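Local coordinates for protein polysaccharide deacetylase (Bacillus anthracis, PDB 2J13) that probably removes acetyl groups from amino sugars of the bacterial cell wall, as a zinc-binding family 4 carbohydrate esterase thought to act on peptidoglycan, at residues L59-I73 with V82-Q96. Numbering follows the deposited sequence. Where two conformers were deposited one is given.
With ZN (zinc ion), chain E.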
ATOM      1  N   LEU A  59      -4.178   2.707   7.450  1.00 18.02           N
ATOM      2  CA  LEU A  59      -5.100   2.414   6.385  0.50 17.18           C
ATOM      3  C   LEU A  59      -4.408   2.519   5.019  1.00 17.84           C
ATOM      4  O   LEU A  59      -3.720   3.518   4.727  1.00 17.78           O
ATOM      5  CB  LEU A  59      -6.273   3.387   6.497  0.50 17.71           C
ATOM      6  CG  LEU A  59      -7.405   3.270   5.507  0.50 15.00           C
ATOM      7  CD1 LEU A  59      -8.031   1.898   5.616  0.50 16.00           C
ATOM      8  CD2 LEU A  59      -8.467   4.364   5.687  0.50 16.76           C
ATOM      9  N   THR A  60      -4.627   1.509   4.177  1.00 17.99           N
ATOM     10  CA  THR A  60      -4.109   1.513   2.819  1.00 16.57           C
ATOM     11  C   THR A  60      -5.154   0.963   1.867  1.00 17.03           C
ATOM     12  O   THR A  60      -6.056   0.235   2.287  1.00 17.38           O
ATOM     13  CB  THR A  60      -2.824   0.682   2.684  1.00 16.72           C
ATOM     14  OG1 THR A  60      -3.128  -0.717   2.796  1.00 17.82           O
ATOM     15  CG2 THR A  60      -1.775   1.099   3.702  1.00 16.81           C
ATOM     16  N   PHE A  61      -5.015   1.354   0.607  1.00 16.91           N
ATOM     17  CA  PHE A  61      -5.866   0.905  -0.505  1.00 17.20           C
ATOM     18  C   PHE A  61      -4.951   0.588  -1.679  1.00 18.14           C
ATOM     19  O   PHE A  61      -3.925   1.253  -1.864  1.00 18.02           O
ATOM     20  CB  PHE A  61      -6.852   1.987  -0.949  1.00 17.96           C
ATOM     21  CG  PHE A  61      -7.834   2.405   0.114  1.00 19.50           C
ATOM     22  CD1 PHE A  61      -7.507   3.368   1.023  1.00 20.31           C
ATOM     23  CD2 PHE A  61      -9.098   1.839   0.176  1.00 22.70           C
ATOM     24  CE1 PHE A  61      -8.442   3.761   2.010  1.00 20.28           C
ATOM     25  CE2 PHE A  61      -9.990   2.234   1.148  1.00 20.97           C
ATOM     26  CZ  PHE A  61      -9.620   3.150   2.076  1.00 20.22           C
ATOM     27  N   ASP A  62      -5.359  -0.391  -2.499  1.00 18.24           N
ATOM     28  CA  ASP A  62      -4.700  -0.642  -3.785  1.00 19.03           C
ATOM     29  C   ASP A  62      -5.620  -0.200  -4.927  1.00 20.62           C
ATOM     30  O   ASP A  62      -6.826  -0.496  -4.939  1.00 22.16           O
ATOM     31  CB  ASP A  62      -4.327  -2.114  -3.958  1.00 19.14           C
ATOM     32  CG  ASP A  62      -3.298  -2.578  -2.981  1.00 20.74           C
ATOM     33  OD1 ASP A  62      -2.737  -1.729  -2.258  1.00 19.94           O
ATOM     34  OD2 ASP A  62      -3.103  -3.833  -2.863  1.00 21.81           O
ATOM     35  N   ASN A  63      -5.035   0.499  -5.896  1.00 21.94           N
ATOM     36  CA  ASN A  63      -5.753   1.152  -6.948  1.00 23.37           C
ATOM     37  C   ASN A  63      -5.192   0.771  -8.296  1.00 25.41           C
ATOM     38  O   ASN A  63      -4.417   1.488  -8.894  1.00 23.87           O
ATOM     39  CB  ASN A  63      -5.694   2.651  -6.759  1.00 24.57           C
ATOM     40  CG  ASN A  63      -6.282   3.074  -5.458  1.00 24.59           C
ATOM     41  OD1 ASN A  63      -7.380   3.603  -5.426  1.00 31.23           O
ATOM     42  ND2 ASN A  63      -5.570   2.834  -4.369  1.00 29.81           N
ATOM     43  N   GLY A  64      -5.564  -0.429  -8.716  1.00 29.05           N
ATOM     44  CA  GLY A  64      -5.313  -0.890 -10.070  1.00 31.04           C
ATOM     45  C   GLY A  64      -6.556  -0.820 -10.931  1.00 33.28           C
ATOM     46  O   GLY A  64      -6.467  -1.001 -12.140  1.00 33.94           O
ATOM     47  N   TYR A  65      -7.718  -0.643 -10.307  1.00 34.68           N
ATOM     48  CA  TYR A  65      -8.973  -0.511 -11.027  0.50 35.47           C
ATOM     49  C   TYR A  65      -9.819   0.568 -10.348  1.00 35.80           C
ATOM     50  O   TYR A  65      -9.733   0.751  -9.116  1.00 37.14           O
ATOM     51  CB  TYR A  65      -9.691  -1.856 -11.017  0.50 36.62           C
ATOM     52  CG  TYR A  65     -10.943  -1.911 -11.843  0.50 37.10           C
ATOM     53  CD1 TYR A  65     -10.885  -2.126 -13.214  0.50 38.66           C
ATOM     54  CD2 TYR A  65     -12.200  -1.776 -11.247  0.50 35.68           C
ATOM     55  CE1 TYR A  65     -12.041  -2.196 -13.976  0.50 40.22           C
ATOM     56  CE2 TYR A  65     -13.361  -1.835 -12.001  0.50 36.16           C
ATOM     57  CZ  TYR A  65     -13.275  -2.046 -13.361  0.50 38.09           C
ATOM     58  OH  TYR A  65     -14.424  -2.111 -14.112  0.50 36.95           O
ATOM     59  N   GLU A  66     -10.604   1.304 -11.127  1.00 35.70           N
ATOM     60  CA  GLU A  66     -11.533   2.289 -10.550  1.00 35.60           C
ATOM     61  C   GLU A  66     -12.962   1.801 -10.706  1.00 35.76           C
ATOM     62  O   GLU A  66     -13.479   1.743 -11.815  1.00 35.89           O
ATOM     63  CB  GLU A  66     -11.404   3.673 -11.187  1.00 35.28           C
ATOM     64  CG  GLU A  66     -12.362   4.767 -10.626  1.00 36.28           C
ATOM     65  CD  GLU A  66     -12.271   4.951  -9.123  1.00 36.87           C
ATOM     66  OE1 GLU A  66     -11.141   4.828  -8.561  1.00 37.25           O
ATOM     67  OE2 GLU A  66     -13.338   5.236  -8.500  1.00 34.45           O
ATOM     68  N   ASN A  67     -13.602   1.514  -9.580  1.00 35.65           N
ATOM     69  CA  ASN A  67     -14.968   1.024  -9.550  1.00 36.47           C
ATOM     70  C   ASN A  67     -15.992   2.144  -9.484  1.00 36.44           C
ATOM     71  O   ASN A  67     -17.184   1.896  -9.654  1.00 37.53           O
ATOM     72  CB  ASN A  67     -15.159   0.104  -8.354  1.00 37.20           C
ATOM     73  CG  ASN A  67     -14.505  -1.251  -8.538  1.00 38.33           C
ATOM     74  OD1 ASN A  67     -13.383  -1.487  -8.087  1.00 39.10           O
ATOM     75  ND2 ASN A  67     -15.233  -2.163  -9.169  1.00 41.27           N
ATOM     76  N   GLY A  68     -15.527   3.363  -9.236  1.00 35.63           N
ATOM     77  CA  GLY A  68     -16.371   4.570  -9.220  1.00 35.32           C
ATOM     78  C   GLY A  68     -16.663   5.114  -7.825  1.00 34.82           C
ATOM     79  O   GLY A  68     -17.480   6.051  -7.657  1.00 34.86           O
ATOM     80  N   TYR A  69     -15.994   4.572  -6.813  1.00 32.49           N
ATOM     81  CA  TYR A  69     -16.248   5.000  -5.423  1.00 31.50           C
ATOM     82  C   TYR A  69     -15.035   5.618  -4.716  1.00 30.04           C
ATOM     83  O   TYR A  69     -15.113   5.975  -3.547  1.00 27.31           O
ATOM     84  CB  TYR A  69     -16.800   3.804  -4.647  1.00 33.26           C
ATOM     85  CG  TYR A  69     -18.026   3.268  -5.332  1.00 34.84           C
ATOM     86  CD1 TYR A  69     -19.205   3.995  -5.309  1.00 37.27           C
ATOM     87  CD2 TYR A  69     -17.989   2.080  -6.059  1.00 35.11           C
ATOM     88  CE1 TYR A  69     -20.330   3.557  -5.966  1.00 37.93           C
ATOM     89  CE2 TYR A  69     -19.145   1.616  -6.733  1.00 36.46           C
ATOM     90  CZ  TYR A  69     -20.300   2.371  -6.666  1.00 37.15           C
ATOM     91  OH  TYR A  69     -21.467   1.982  -7.294  1.00 37.31           O
ATOM     92  N   THR A  70     -13.894   5.711  -5.401  1.00 28.67           N
ATOM     93  CA  THR A  70     -12.726   6.268  -4.744  1.00 27.50           C
ATOM     94  C   THR A  70     -12.965   7.713  -4.286  1.00 27.18           C
ATOM     95  O   THR A  70     -12.452   8.109  -3.267  1.00 26.00           O
ATOM     96  CB  THR A  70     -11.488   6.125  -5.610  1.00 27.64           C
ATOM     97  OG1 THR A  70     -11.325   4.718  -5.924  1.00 28.47           O
ATOM     98  CG2 THR A  70     -10.256   6.673  -4.891  1.00 27.86           C
ATOM     99  N   GLY A  71     -13.729   8.499  -5.038  1.00 27.93           N
ATOM    100  CA  GLY A  71     -14.018   9.876  -4.624  1.00 28.53           C
ATOM    101  C   GLY A  71     -14.813   9.909  -3.329  1.00 29.09           C
ATOM    102  O   GLY A  71     -14.602  10.782  -2.487  1.00 30.35           O
ATOM    103  N   LYS A  72     -15.718   8.958  -3.168  1.00 30.10           N
ATOM    104  CA  LYS A  72     -16.518   8.832  -1.934  1.00 30.68           C
ATOM    105  C   LYS A  72     -15.654   8.391  -0.748  1.00 29.76           C
ATOM    106  O   LYS A  72     -15.840   8.892   0.357  1.00 29.83           O
ATOM    107  CB  LYS A  72     -17.696   7.875  -2.153  1.00 32.19           C
ATOM    108  CG  LYS A  72     -18.801   8.460  -3.040  1.00 36.08           C
ATOM    109  CD  LYS A  72     -19.689   7.360  -3.614  1.00 41.17           C
ATOM    110  CE  LYS A  72     -21.157   7.784  -3.763  1.00 43.22           C
ATOM    111  NZ  LYS A  72     -22.070   6.629  -4.043  1.00 45.17           N
ATOM    112  N   ILE A  73     -14.702   7.471  -0.976  1.00 27.56           N
ATOM    113  CA  ILE A  73     -13.696   7.115   0.040  1.00 26.93           C
ATOM    114  C   ILE A  73     -12.915   8.353   0.452  1.00 26.19           C
ATOM    115  O   ILE A  73     -12.713   8.621   1.642  1.00 25.85           O
ATOM    116  CB  ILE A  73     -12.700   6.011  -0.499  1.00 26.65           C
ATOM    117  CG1 ILE A  73     -13.413   4.684  -0.634  1.00 28.70           C
ATOM    118  CG2 ILE A  73     -11.490   5.868   0.386  1.00 26.27           C
ATOM    119  CD1 ILE A  73     -13.838   4.065   0.621  1.00 30.73           C
ATOM    120  N   VAL A  82      -8.449  11.255   8.342  1.00 25.60           N
ATOM    121  CA  VAL A  82      -7.726   9.996   8.434  1.00 24.86           C
ATOM    122  C   VAL A  82      -6.804   9.913   7.215  1.00 23.83           C
ATOM    123  O   VAL A  82      -7.296  10.049   6.084  1.00 25.12           O
ATOM    124  CB  VAL A  82      -8.739   8.799   8.408  1.00 23.87           C
ATOM    125  CG1 VAL A  82      -8.034   7.492   8.157  1.00 23.95           C
ATOM    126  CG2 VAL A  82      -9.506   8.747   9.733  1.00 24.70           C
ATOM    127  N   PRO A  83      -5.496   9.714   7.444  1.00 23.26           N
ATOM    128  CA  PRO A  83      -4.539   9.538   6.359  1.00 23.24           C
ATOM    129  C   PRO A  83      -4.534   8.109   5.823  1.00 22.03           C
ATOM    130  O   PRO A  83      -4.766   7.170   6.562  1.00 22.05           O
ATOM    131  CB  PRO A  83      -3.207   9.833   7.044  1.00 24.14           C
ATOM    132  CG  PRO A  83      -3.372   9.374   8.421  1.00 24.29           C
ATOM    133  CD  PRO A  83      -4.832   9.652   8.755  1.00 23.33           C
ATOM    134  N   ALA A  84      -4.259   7.973   4.532  1.00 21.13           N
ATOM    135  CA  ALA A  84      -4.120   6.656   3.916  1.00 19.78           C
ATOM    136  C   ALA A  84      -3.025   6.687   2.868  1.00 19.74           C
ATOM    137  O   ALA A  84      -2.616   7.760   2.401  1.00 19.45           O
ATOM    138  CB  ALA A  84      -5.429   6.250   3.278  1.00 20.48           C
ATOM    139  N   THR A  85      -2.516   5.505   2.523  1.00 18.36           N
ATOM    140  CA  THR A  85      -1.671   5.330   1.351  1.00 17.60           C
ATOM    141  C   THR A  85      -2.503   4.595   0.287  1.00 17.25           C
ATOM    142  O   THR A  85      -3.129   3.571   0.588  1.00 18.59           O
ATOM    143  CB  THR A  85      -0.345   4.566   1.618  1.00 18.38           C
ATOM    144  OG1 THR A  85       0.510   5.352   2.458  1.00 20.95           O
ATOM    145  CG2 THR A  85       0.401   4.250   0.300  1.00 17.87           C
ATOM    146  N   PHE A  86      -2.478   5.122  -0.939  1.00 16.93           N
ATOM    147  CA  PHE A  86      -3.102   4.542  -2.121  1.00 17.43           C
ATOM    148  C   PHE A  86      -1.967   4.049  -3.017  1.00 17.22           C
ATOM    149  O   PHE A  86      -1.188   4.861  -3.538  1.00 17.03           O
ATOM    150  CB  PHE A  86      -3.926   5.592  -2.872  1.00 18.99           C
ATOM    151  CG  PHE A  86      -5.124   6.086  -2.091  1.00 20.01           C
ATOM    152  CD1 PHE A  86      -4.984   7.104  -1.179  1.00 21.24           C
ATOM    153  CD2 PHE A  86      -6.355   5.491  -2.256  1.00 20.34           C
ATOM    154  CE1 PHE A  86      -6.074   7.534  -0.430  1.00 21.67           C
ATOM    155  CE2 PHE A  86      -7.476   5.944  -1.524  1.00 19.93           C
ATOM    156  CZ  PHE A  86      -7.305   6.983  -0.627  1.00 20.92           C
ATOM    157  N   PHE A  87      -1.891   2.727  -3.180  1.00 16.17           N
ATOM    158  CA  PHE A  87      -0.895   2.090  -4.038  1.00 16.05           C
ATOM    159  C   PHE A  87      -1.466   2.010  -5.425  1.00 16.75           C
ATOM    160  O   PHE A  87      -2.380   1.246  -5.664  1.00 19.63           O
ATOM    161  CB  PHE A  87      -0.542   0.672  -3.512  1.00 16.01           C
ATOM    162  CG  PHE A  87       0.232   0.697  -2.256  1.00 15.29           C
ATOM    163  CD1 PHE A  87       1.604   0.835  -2.267  1.00 15.92           C
ATOM    164  CD2 PHE A  87      -0.414   0.527  -1.015  1.00 15.59           C
ATOM    165  CE1 PHE A  87       2.330   0.888  -1.061  1.00 16.27           C
ATOM    166  CE2 PHE A  87       0.314   0.612   0.165  1.00 17.44           C
ATOM    167  CZ  PHE A  87       1.700   0.767   0.136  1.00 17.27           C
ATOM    168  N   VAL A  88      -0.941   2.827  -6.335  1.00 17.13           N
ATOM    169  CA  VAL A  88      -1.504   3.005  -7.692  1.00 17.47           C
ATOM    170  C   VAL A  88      -0.704   2.296  -8.790  1.00 17.72           C
ATOM    171  O   VAL A  88       0.518   2.185  -8.708  1.00 17.37           O
ATOM    172  CB  VAL A  88      -1.644   4.530  -8.061  1.00 18.73           C
ATOM    173  CG1 VAL A  88      -2.521   5.236  -6.997  1.00 18.33           C
ATOM    174  CG2 VAL A  88      -0.271   5.169  -8.188  1.00 18.49           C
ATOM    175  N   THR A  89      -1.406   1.826  -9.816  1.00 19.23           N
ATOM    176  CA  THR A  89      -0.745   1.305 -11.011  1.00 20.44           C
ATOM    177  C   THR A  89      -0.649   2.379 -12.116  1.00 22.57           C
ATOM    178  O   THR A  89      -1.253   3.436 -12.030  1.00 22.90           O
ATOM    179  CB  THR A  89      -1.500   0.118 -11.586  1.00 21.50           C
ATOM    180  OG1 THR A  89      -2.788   0.530 -12.079  1.00 22.34           O
ATOM    181  CG2 THR A  89      -1.651  -1.026 -10.541  1.00 20.68           C
ATOM    182  N   GLY A  90       0.068   2.073 -13.182  1.00 24.63           N
ATOM    183  CA  GLY A  90       0.135   2.973 -14.352  1.00 25.99           C
ATOM    184  C   GLY A  90      -1.193   3.180 -15.060  1.00 27.68           C
ATOM    185  O   GLY A  90      -1.503   4.310 -15.480  1.00 29.69           O
ATOM    186  N   HIS A  91      -2.002   2.127 -15.174  1.00 28.74           N
ATOM    187  CA  HIS A  91      -3.327   2.226 -15.769  1.00 30.18           C
ATOM    188  C   HIS A  91      -4.188   3.175 -14.967  1.00 29.70           C
ATOM    189  O   HIS A  91      -4.889   4.020 -15.504  1.00 30.00           O
ATOM    190  CB  HIS A  91      -4.002   0.851 -15.818  1.00 32.01           C
ATOM    191  CG  HIS A  91      -5.425   0.873 -16.307  1.00 36.33           C
ATOM    192  ND1 HIS A  91      -5.755   0.966 -17.646  1.00 39.39           N
ATOM    193  CD2 HIS A  91      -6.599   0.784 -15.639  1.00 38.21           C
ATOM    194  CE1 HIS A  91      -7.068   0.950 -17.777  1.00 40.62           C
ATOM    195  NE2 HIS A  91      -7.605   0.837 -16.577  1.00 41.10           N
ATOM    196  N   TYR A  92      -4.092   3.064 -13.652  1.00 27.51           N
ATOM    197  CA  TYR A  92      -4.846   3.950 -12.790  1.00 27.25           C
ATOM    198  C   TYR A  92      -4.385   5.403 -12.974  1.00 27.10           C
ATOM    199  O   TYR A  92      -5.211   6.296 -13.161  1.00 28.21           O
ATOM    200  CB  TYR A  92      -4.710   3.512 -11.333  1.00 26.03           C
ATOM    201  CG  TYR A  92      -5.772   4.125 -10.462  1.00 25.93           C
ATOM    202  CD1 TYR A  92      -5.568   5.349  -9.878  1.00 23.72           C
ATOM    203  CD2 TYR A  92      -6.969   3.487 -10.249  1.00 25.99           C
ATOM    204  CE1 TYR A  92      -6.541   5.939  -9.110  1.00 26.52           C
ATOM    205  CE2 TYR A  92      -7.960   4.069  -9.491  1.00 27.75           C
ATOM    206  CZ  TYR A  92      -7.723   5.291  -8.908  1.00 26.73           C
ATOM    207  OH  TYR A  92      -8.681   5.919  -8.153  1.00 28.96           O
ATOM    208  N   ILE A  93      -3.072   5.657 -12.928  1.00 26.77           N
ATOM    209  CA  ILE A  93      -2.539   7.018 -13.101  1.00 27.99           C
ATOM    210  C   ILE A  93      -3.000   7.646 -14.423  1.00 29.29           C
ATOM    211  O   ILE A  93      -3.431   8.804 -14.445  1.00 29.50           O
ATOM    212  CB  ILE A  93      -0.990   7.064 -13.063  1.00 28.25           C
ATOM    213  CG1 ILE A  93      -0.444   6.714 -11.673  1.00 28.43           C
ATOM    214  CG2 ILE A  93      -0.473   8.468 -13.434  1.00 29.46           C
ATOM    215  CD1 ILE A  93       1.076   6.359 -11.673  1.00 28.27           C
ATOM    216  N   LYS A  94      -2.917   6.885 -15.505  1.00 30.43           N
ATOM    217  CA  LYS A  94      -3.242   7.428 -16.837  1.00 31.94           C
ATOM    218  C   LYS A  94      -4.735   7.727 -16.984  1.00 32.60           C
ATOM    219  O   LYS A  94      -5.121   8.673 -17.708  1.00 34.26           O
ATOM    220  CB  LYS A  94      -2.798   6.449 -17.916  1.00 32.77           C
ATOM    221  CG  LYS A  94      -1.281   6.261 -18.000  1.00 36.06           C
ATOM    222  CD  LYS A  94      -0.526   7.404 -18.692  1.00 41.07           C
ATOM    223  CE  LYS A  94      -0.762   7.393 -20.185  1.00 43.24           C
ATOM    224  NZ  LYS A  94       0.109   8.355 -20.921  1.00 46.60           N
ATOM    225  N   THR A  95      -5.573   6.919 -16.341  1.00 31.29           N
ATOM    226  CA  THR A  95      -7.025   6.994 -16.521  1.00 31.26           C
ATOM    227  C   THR A  95      -7.763   7.758 -15.424  1.00 30.96           C
ATOM    228  O   THR A  95      -8.955   8.065 -15.589  1.00 30.79           O
ATOM    229  CB  THR A  95      -7.651   5.598 -16.684  1.00 31.78           C
ATOM    230  OG1 THR A  95      -7.473   4.793 -15.494  1.00 32.04           O
ATOM    231  CG2 THR A  95      -7.055   4.882 -17.913  1.00 31.63           C
ATOM    232  N   GLN A  96      -7.083   8.077 -14.322  1.00 30.10           N
ATOM    233  CA  GLN A  96      -7.743   8.736 -13.182  1.00 29.91           C
ATOM    234  C   GLN A  96      -6.897   9.875 -12.600  1.00 29.78           C
ATOM    235  O   GLN A  96      -6.739   9.994 -11.377  1.00 28.90           O
ATOM    236  CB  GLN A  96      -8.103   7.700 -12.097  1.00 30.19           C
ATOM    237  CG  GLN A  96      -8.926   6.525 -12.590  1.00 31.00           C
ATOM    238  CD  GLN A  96     -10.358   6.882 -13.016  1.00 31.52           C
ATOM    239  OE1 GLN A  96     -10.892   7.931 -12.636  1.00 33.21           O
ATOM    240  NE2 GLN A  96     -10.999   5.981 -13.778  1.00 33.69           N
TER
HETATM  241 ZN    ZN E1239      -4.638   0.830 -19.116  1.00 57.55          ZN
HETATM  242  O   HOH W   1      -4.333   5.426   8.596  1.00 22.35           O
HETATM  243  O   HOH W   2      -4.003  -1.630 -13.139  0.50 23.02           O
HETATM  244  O   HOH W   3      -4.182   2.809 -20.209  1.00 64.53           O
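Strands 59-63 and 84-88 run parallel, their axes approaching to 4.5 Å at 19°, with F61 N hydrogen-bonded to T85 O, F87 N to F61 O and N63 N to F87 O; helix 70-80 makes the crossover of this beta-alpha-beta unit in the NodB-type fold. On the face carrying F61, N63 and F86, the two phenyl rings lie side by side with near-parallel planes but little overlap, centroids 5.1 Å apart. N63 ND2 reaches the edge of the F86 ring, in its plane. Past the strands, the Y92 ring is clamped: N63 CB sits 3.7 Å from its centroid in a CH-pi contact, and Q96 CG covers the opposite face. With CG anti to the backbone N (chi1 180°) and a bend at chi2, E66 brings OE1 within 2.7 Å of Y92 OH, which donates on the anti side, 32° out of the carboxylate plane. T70 OG1 donates to the syn lone pair of OE1, while OE2 accepts from T70 N and G68 N. On the face of T60, D62 and F87, the phenyl ring packs against T60 and D62, whose OD1 is salt-bridged to R152. Four donors, probably favouring ionised E66, thus hold its carboxylate: three within its own segment, Y92 OH alone linking it to helix 90-95.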